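Local coordinates for protein putative phosphatase (Bacteroides thetaiotaomicron, PDB 3KYA) that is a putative phosphatase, so named without a firmly established function, that binds zinc ions and joins an IPT/TIG domain to a beta-propeller, at residues Cys249-Ile257 and Trp311-Gly321. Numbering follows the deposited sequence.
Sequences CNGATIHPI and WEFQIFIHPTG. With EDO (1,2-ethanediol), chain B.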
ATOM      1  N   CYS A 249      -0.148 -29.204 -24.546  1.00 14.78           N
ATOM      2  CA  CYS A 249      -1.001 -28.615 -23.513  1.00 14.85           C
ATOM      3  C   CYS A 249      -0.148 -28.261 -22.289  1.00 14.79           C
ATOM      4  O   CYS A 249       0.751 -29.018 -21.915  1.00 14.92           O
ATOM      5  CB  CYS A 249      -2.108 -29.585 -23.136  1.00 14.92           C
ATOM      6  SG  CYS A 249      -3.310 -28.920 -21.992  1.00 15.50           S
ATOM      7  N   ASN A 250      -0.420 -27.113 -21.668  1.00 15.07           N
ATOM      8  CA  ASN A 250       0.322 -26.673 -20.483  1.00 14.76           C
ATOM      9  C   ASN A 250      -0.566 -26.646 -19.226  1.00 14.71           C
ATOM     10  O   ASN A 250      -0.090 -26.308 -18.148  1.00 15.26           O
ATOM     11  CB  ASN A 250       0.924 -25.278 -20.685  1.00 14.72           C
ATOM     12  CG  ASN A 250       1.648 -25.124 -22.026  1.00 15.70           C
ATOM     13  OD1 ASN A 250       1.406 -24.151 -22.745  1.00 16.36           O
ATOM     14  ND2 ASN A 250       2.498 -26.096 -22.381  1.00 13.26           N
ATOM     15  N   GLY A 251      -1.849 -26.954 -19.369  1.00 14.65           N
ATOM     16  CA  GLY A 251      -2.760 -26.951 -18.227  1.00 14.61           C
ATOM     17  C   GLY A 251      -4.222 -27.002 -18.623  1.00 14.51           C
ATOM     18  O   GLY A 251      -4.580 -26.658 -19.760  1.00 13.89           O
ATOM     19  N   ALA A 252      -5.052 -27.445 -17.675  1.00 14.59           N
ATOM     20  CA  ALA A 252      -6.501 -27.527 -17.842  1.00 14.79           C
ATOM     21  C   ALA A 252      -7.167 -27.075 -16.540  1.00 15.25           C
ATOM     22  O   ALA A 252      -6.748 -27.483 -15.455  1.00 15.30           O
ATOM     23  CB  ALA A 252      -6.929 -28.942 -18.225  1.00 14.25           C
ATOM     24  N   THR A 253      -8.205 -26.250 -16.653  1.00 15.78           N
ATOM     25  CA  THR A 253      -8.876 -25.649 -15.495  1.00 15.98           C
ATOM     26  C   THR A 253     -10.394 -25.725 -15.619  1.00 15.86           C
ATOM     27  O   THR A 253     -10.935 -25.556 -16.721  1.00 16.23           O
ATOM     28  CB  THR A 253      -8.486 -24.160 -15.360  1.00 16.52           C
ATOM     29  OG1 THR A 253      -7.058 -24.027 -15.461  1.00 17.64           O
ATOM     30  CG2 THR A 253      -8.969 -23.576 -14.026  1.00 15.47           C
ATOM     31  N   ILE A 254     -11.069 -25.951 -14.487  1.00 15.09           N
ATOM     32  CA  ILE A 254     -12.526 -26.050 -14.411  1.00 14.76           C
ATOM     33  C   ILE A 254     -13.151 -24.734 -13.951  1.00 14.70           C
ATOM     34  O   ILE A 254     -12.650 -24.106 -12.997  1.00 14.04           O
ATOM     35  CB  ILE A 254     -12.946 -27.199 -13.436  1.00 15.29           C
ATOM     36  CG1 ILE A 254     -12.638 -28.560 -14.061  1.00 16.47           C
ATOM     37  CG2 ILE A 254     -14.428 -27.138 -13.095  1.00 15.16           C
ATOM     38  CD1 ILE A 254     -13.536 -28.936 -15.261  1.00 15.73           C
ATOM     39  N   HIS A 255     -14.223 -24.304 -14.625  1.00 14.04           N
ATOM     40  CA  HIS A 255     -14.935 -23.088 -14.222  1.00 14.52           C
ATOM     41  C   HIS A 255     -15.645 -23.387 -12.894  1.00 14.98           C
ATOM     42  O   HIS A 255     -16.435 -24.327 -12.827  1.00 15.35           O
ATOM     43  CB  HIS A 255     -15.943 -22.630 -15.274  1.00 14.39           C
ATOM     44  CG  HIS A 255     -16.447 -21.243 -15.042  1.00 14.00           C
ATOM     45  ND1 HIS A 255     -17.543 -20.971 -14.260  1.00 13.08           N
ATOM     46  CD2 HIS A 255     -15.972 -20.040 -15.459  1.00 13.39           C
ATOM     47  CE1 HIS A 255     -17.739 -19.663 -14.217  1.00 15.39           C
ATOM     48  NE2 HIS A 255     -16.796 -19.074 -14.934  1.00 13.66           N
ATOM     49  N   PRO A 256     -15.381 -22.582 -11.850  1.00 15.46           N
ATOM     50  CA  PRO A 256     -15.907 -22.900 -10.510  1.00 15.63           C
ATOM     51  C   PRO A 256     -17.422 -22.780 -10.331  1.00 15.99           C
ATOM     52  O   PRO A 256     -17.948 -23.322  -9.356  1.00 16.27           O
ATOM     53  CB  PRO A 256     -15.168 -21.911  -9.597  1.00 15.83           C
ATOM     54  CG  PRO A 256     -14.831 -20.759 -10.492  1.00 15.16           C
ATOM     55  CD  PRO A 256     -14.579 -21.341 -11.848  1.00 15.13           C
ATOM     56  N   ILE A 257     -18.122 -22.116 -11.250  1.00 15.86           N
ATOM     57  CA  ILE A 257     -19.575 -22.006 -11.151  1.00 16.56           C
ATOM     58  C   ILE A 257     -20.309 -22.911 -12.139  1.00 16.75           C
ATOM     59  O   ILE A 257     -21.220 -23.638 -11.737  1.00 16.88           O
ATOM     60  CB  ILE A 257     -20.081 -20.555 -11.361  1.00 16.79           C
ATOM     61  CG1 ILE A 257     -19.304 -19.568 -10.468  1.00 17.36           C
ATOM     62  CG2 ILE A 257     -21.594 -20.478 -11.107  1.00 16.55           C
ATOM     63  CD1 ILE A 257     -19.360 -19.870  -8.983  1.00 17.67           C
ATOM     64  N   TRP A 311       3.372 -19.959 -26.880  1.00 15.26           N
ATOM     65  CA  TRP A 311       2.975 -19.236 -25.682  1.00 14.90           C
ATOM     66  C   TRP A 311       2.604 -20.266 -24.614  1.00 14.88           C
ATOM     67  O   TRP A 311       1.609 -20.981 -24.756  1.00 14.68           O
ATOM     68  CB  TRP A 311       1.785 -18.328 -26.010  1.00 15.17           C
ATOM     69  CG  TRP A 311       2.022 -16.875 -25.626  1.00 15.88           C
ATOM     70  CD1 TRP A 311       1.345 -16.128 -24.693  1.00 16.51           C
ATOM     71  CD2 TRP A 311       3.030 -16.011 -26.172  1.00 17.03           C
ATOM     72  NE1 TRP A 311       1.866 -14.851 -24.648  1.00 17.41           N
ATOM     73  CE2 TRP A 311       2.909 -14.763 -25.530  1.00 16.38           C
ATOM     74  CE3 TRP A 311       4.037 -16.182 -27.136  1.00 17.71           C
ATOM     75  CZ2 TRP A 311       3.746 -13.683 -25.832  1.00 17.35           C
ATOM     76  CZ3 TRP A 311       4.869 -15.107 -27.438  1.00 18.45           C
ATOM     77  CH2 TRP A 311       4.714 -13.877 -26.791  1.00 18.14           C
ATOM     78  N   GLU A 312       3.430 -20.365 -23.578  1.00 14.50           N
ATOM     79  CA  GLU A 312       3.226 -21.340 -22.505  1.00 15.02           C
ATOM     80  C   GLU A 312       2.456 -20.701 -21.366  1.00 14.90           C
ATOM     81  O   GLU A 312       2.968 -19.773 -20.728  1.00 15.22           O
ATOM     82  CB  GLU A 312       4.575 -21.833 -21.996  1.00 14.99           C
ATOM     83  CG  GLU A 312       4.464 -22.989 -21.007  1.00 15.58           C
ATOM     84  CD  GLU A 312       5.785 -23.382 -20.392  1.00 16.75           C
ATOM     85  OE1 GLU A 312       6.822 -22.751 -20.680  1.00 19.57           O
ATOM     86  OE2 GLU A 312       5.788 -24.347 -19.607  1.00 15.75           O
ATOM     87  N   PHE A 313       1.257 -21.201 -21.066  1.00 14.57           N
ATOM     88  CA  PHE A 313       0.453 -20.564 -20.010  1.00 14.30           C
ATOM     89  C   PHE A 313      -0.586 -21.440 -19.345  1.00 14.08           C
ATOM     90  O   PHE A 313      -1.024 -22.443 -19.903  1.00 13.31           O
ATOM     91  CB  PHE A 313      -0.258 -19.302 -20.558  1.00 14.27           C
ATOM     92  CG  PHE A 313      -1.332 -19.580 -21.586  1.00 14.79           C
ATOM     93  CD1 PHE A 313      -1.016 -19.686 -22.941  1.00 15.94           C
ATOM     94  CD2 PHE A 313      -2.663 -19.699 -21.209  1.00 14.32           C
ATOM     95  CE1 PHE A 313      -2.008 -19.928 -23.891  1.00 15.59           C
ATOM     96  CE2 PHE A 313      -3.666 -19.943 -22.160  1.00 15.82           C
ATOM     97  CZ  PHE A 313      -3.330 -20.064 -23.500  1.00 14.76           C
ATOM     98  N   GLN A 314      -0.978 -21.012 -18.143  1.00 14.03           N
ATOM     99  CA  GLN A 314      -2.039 -21.643 -17.378  1.00 14.12           C
ATOM    100  C   GLN A 314      -3.144 -20.628 -17.074  1.00 13.82           C
ATOM    101  O   GLN A 314      -2.933 -19.408 -17.161  1.00 12.47           O
ATOM    102  CB  GLN A 314      -1.502 -22.290 -16.095  1.00 14.85           C
ATOM    103  CG  GLN A 314      -0.562 -23.422 -16.407  1.00 15.01           C
ATOM    104  CD  GLN A 314      -0.213 -24.260 -15.206  1.00 17.34           C
ATOM    105  OE1 GLN A 314      -0.039 -23.752 -14.091  1.00 15.96           O
ATOM    106  NE2 GLN A 314      -0.106 -25.568 -15.428  1.00 18.77           N
ATOM    107  N   ILE A 315      -4.323 -21.159 -16.748  1.00 13.39           N
ATOM    108  CA  ILE A 315      -5.532 -20.376 -16.524  1.00 13.31           C
ATOM    109  C   ILE A 315      -5.952 -20.467 -15.059  1.00 13.45           C
ATOM    110  O   ILE A 315      -6.154 -21.578 -14.527  1.00 13.59           O
ATOM    111  CB  ILE A 315      -6.674 -20.898 -17.422  1.00 13.59           C
ATOM    112  CG1 ILE A 315      -6.239 -20.911 -18.898  1.00 14.72           C
ATOM    113  CG2 ILE A 315      -7.945 -20.076 -17.243  1.00 13.17           C
ATOM    114  CD1 ILE A 315      -7.234 -21.632 -19.821  1.00 16.00           C
ATOM    115  N   PHE A 316      -6.086 -19.307 -14.423  1.00 12.75           N
ATOM    116  CA  PHE A 316      -6.483 -19.202 -13.012  1.00 12.84           C
ATOM    117  C   PHE A 316      -7.770 -18.399 -12.943  1.00 12.77           C
ATOM    118  O   PHE A 316      -7.788 -17.191 -13.249  1.00 12.76           O
ATOM    119  CB  PHE A 316      -5.364 -18.554 -12.178  1.00 12.96           C
ATOM    120  CG  PHE A 316      -4.026 -19.192 -12.393  1.00 12.14           C
ATOM    121  CD1 PHE A 316      -3.722 -20.417 -11.815  1.00 12.97           C
ATOM    122  CD2 PHE A 316      -3.065 -18.576 -13.189  1.00 13.29           C
ATOM    123  CE1 PHE A 316      -2.511 -21.025 -12.042  1.00 12.09           C
ATOM    124  CE2 PHE A 316      -1.832 -19.176 -13.401  1.00 13.92           C
ATOM    125  CZ  PHE A 316      -1.552 -20.404 -12.828  1.00 12.77           C
ATOM    126  N   ILE A 317      -8.859 -19.071 -12.571  1.00 12.47           N
ATOM    127  CA  ILE A 317     -10.189 -18.445 -12.570  1.00 12.60           C
ATOM    128  C   ILE A 317     -10.581 -17.951 -11.172  1.00 12.76           C
ATOM    129  O   ILE A 317     -10.395 -18.654 -10.184  1.00 13.18           O
ATOM    130  CB  ILE A 317     -11.261 -19.410 -13.117  1.00 12.78           C
ATOM    131  CG1 ILE A 317     -10.840 -19.944 -14.497  1.00 11.72           C
ATOM    132  CG2 ILE A 317     -12.632 -18.724 -13.187  1.00 11.53           C
ATOM    133  CD1 ILE A 317     -11.760 -21.050 -15.057  1.00 11.63           C
ATOM    134  N   HIS A 318     -11.112 -16.733 -11.123  1.00 12.49           N
ATOM    135  CA  HIS A 318     -11.575 -16.094  -9.901  1.00 12.79           C
ATOM    136  C   HIS A 318     -12.689 -16.957  -9.274  1.00 13.20           C
ATOM    137  O   HIS A 318     -13.480 -17.568 -10.006  1.00 13.39           O
ATOM    138  CB  HIS A 318     -12.085 -14.694 -10.256  1.00 12.30           C
ATOM    139  CG  HIS A 318     -12.416 -13.832  -9.085  1.00 12.29           C
ATOM    140  ND1 HIS A 318     -13.668 -13.798  -8.508  1.00 12.73           N
ATOM    141  CD2 HIS A 318     -11.660 -12.949  -8.392  1.00 12.87           C
ATOM    142  CE1 HIS A 318     -13.668 -12.927  -7.512  1.00 13.13           C
ATOM    143  NE2 HIS A 318     -12.462 -12.390  -7.427  1.00 12.53           N
ATOM    144  N   PRO A 319     -12.764 -17.013  -7.931  1.00 13.07           N
ATOM    145  CA  PRO A 319     -13.807 -17.847  -7.297  1.00 13.52           C
ATOM    146  C   PRO A 319     -15.254 -17.550  -7.722  1.00 13.36           C
ATOM    147  O   PRO A 319     -16.092 -18.461  -7.691  1.00 12.49           O
ATOM    148  CB  PRO A 319     -13.607 -17.599  -5.793  1.00 13.92           C
ATOM    149  CG  PRO A 319     -12.178 -17.108  -5.666  1.00 13.89           C
ATOM    150  CD  PRO A 319     -11.895 -16.357  -6.937  1.00 13.10           C
ATOM    151  N   THR A 320     -15.550 -16.311  -8.109  1.00 12.89           N
ATOM    152  CA  THR A 320     -16.888 -15.955  -8.582  1.00 13.01           C
ATOM    153  C   THR A 320     -17.112 -16.443 -10.011  1.00 12.91           C
ATOM    154  O   THR A 320     -18.238 -16.443 -10.488  1.00 13.17           O
ATOM    155  CB  THR A 320     -17.121 -14.429  -8.588  1.00 13.36           C
ATOM    156  OG1 THR A 320     -16.196 -13.819  -9.498  1.00 13.03           O
ATOM    157  CG2 THR A 320     -16.960 -13.822  -7.181  1.00 13.81           C
ATOM    158  N   GLY A 321     -16.031 -16.824 -10.696  1.00 12.96           N
ATOM    159  CA  GLY A 321     -16.081 -17.253 -12.092  1.00 12.65           C
ATOM    160  C   GLY A 321     -16.254 -16.090 -13.072  1.00 12.87           C
ATOM    161  O   GLY A 321     -16.407 -16.306 -14.265  1.00 12.54           O
TER
HETATM  162  C1  EDO B   1       6.173 -26.172 -23.859  1.00 34.88           C
HETATM  163  O1  EDO B   1       6.259 -27.028 -22.707  1.00 35.84           O
HETATM  164  C2  EDO B   1       5.569 -26.932 -25.036  1.00 32.13           C
HETATM  165  O2  EDO B   1       4.152 -27.063 -24.889  1.00 33.10           O
HETATM  166  O   HOH W   1      -3.507 -23.824 -19.714  1.00 16.36           O
HETATM  167  O   HOH W   2      -4.536 -24.025 -17.131  1.00 14.54           O
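Thr253 and Ile315 illustrate how adjoining propeller blades can be joined without shared backbone hydrogen bonds. Thr253 OG1 donates to Ile315 O at 2.8 Å, tilted from the carbonyl plane, while a water gives a proton to that hydroxyl and accepts one from Ile315 N. Hydroxyl and water together thus serve both backbone polar atoms of Ile315. Upstream, Gln314 NE2 reaches Asn250 O at 2.8 Å; the bond is nearly straight (163°) and lies in the carbonyl plane. Asn250 answers with a weak bond across the contact, OD1 accepting from Phe313 N at 3.4 Å, and its ND2 donates to O2 of a 1,2-ethanediol, probably a crystallisation additive. Downstream, Ile317 CG2 rests on Pro256 CD at 3.5 Å, and its CD1 meets Thr253 CG2. With CG anti to the backbone N (chi1 -167°), the His255 imidazole extends so that NE2 donates to a lone pair of Gly321 O at 2.9 Å. Gly321 closes a type I turn from His318, and its lack of a side chain leaves room for the imidazole. A second shell sets these donors: Asn258 N bonds His255 ND1, Tyr339 stacks on the ring, and Arg143 holds Gln314 OE1. Replacing His255 by an alanine is likely to leave Gly321 O without this donor and Tyr339 without its stacking partner. Strands 252-254 and 313-317 run side by side in the same direction (10°), their axes 6.8 Å apart. Each is the first strand of a four-stranded antiparallel blade, paired edge to edge with 261-265 and 323-328 respectively, an arrangement characteristic of beta-propellers.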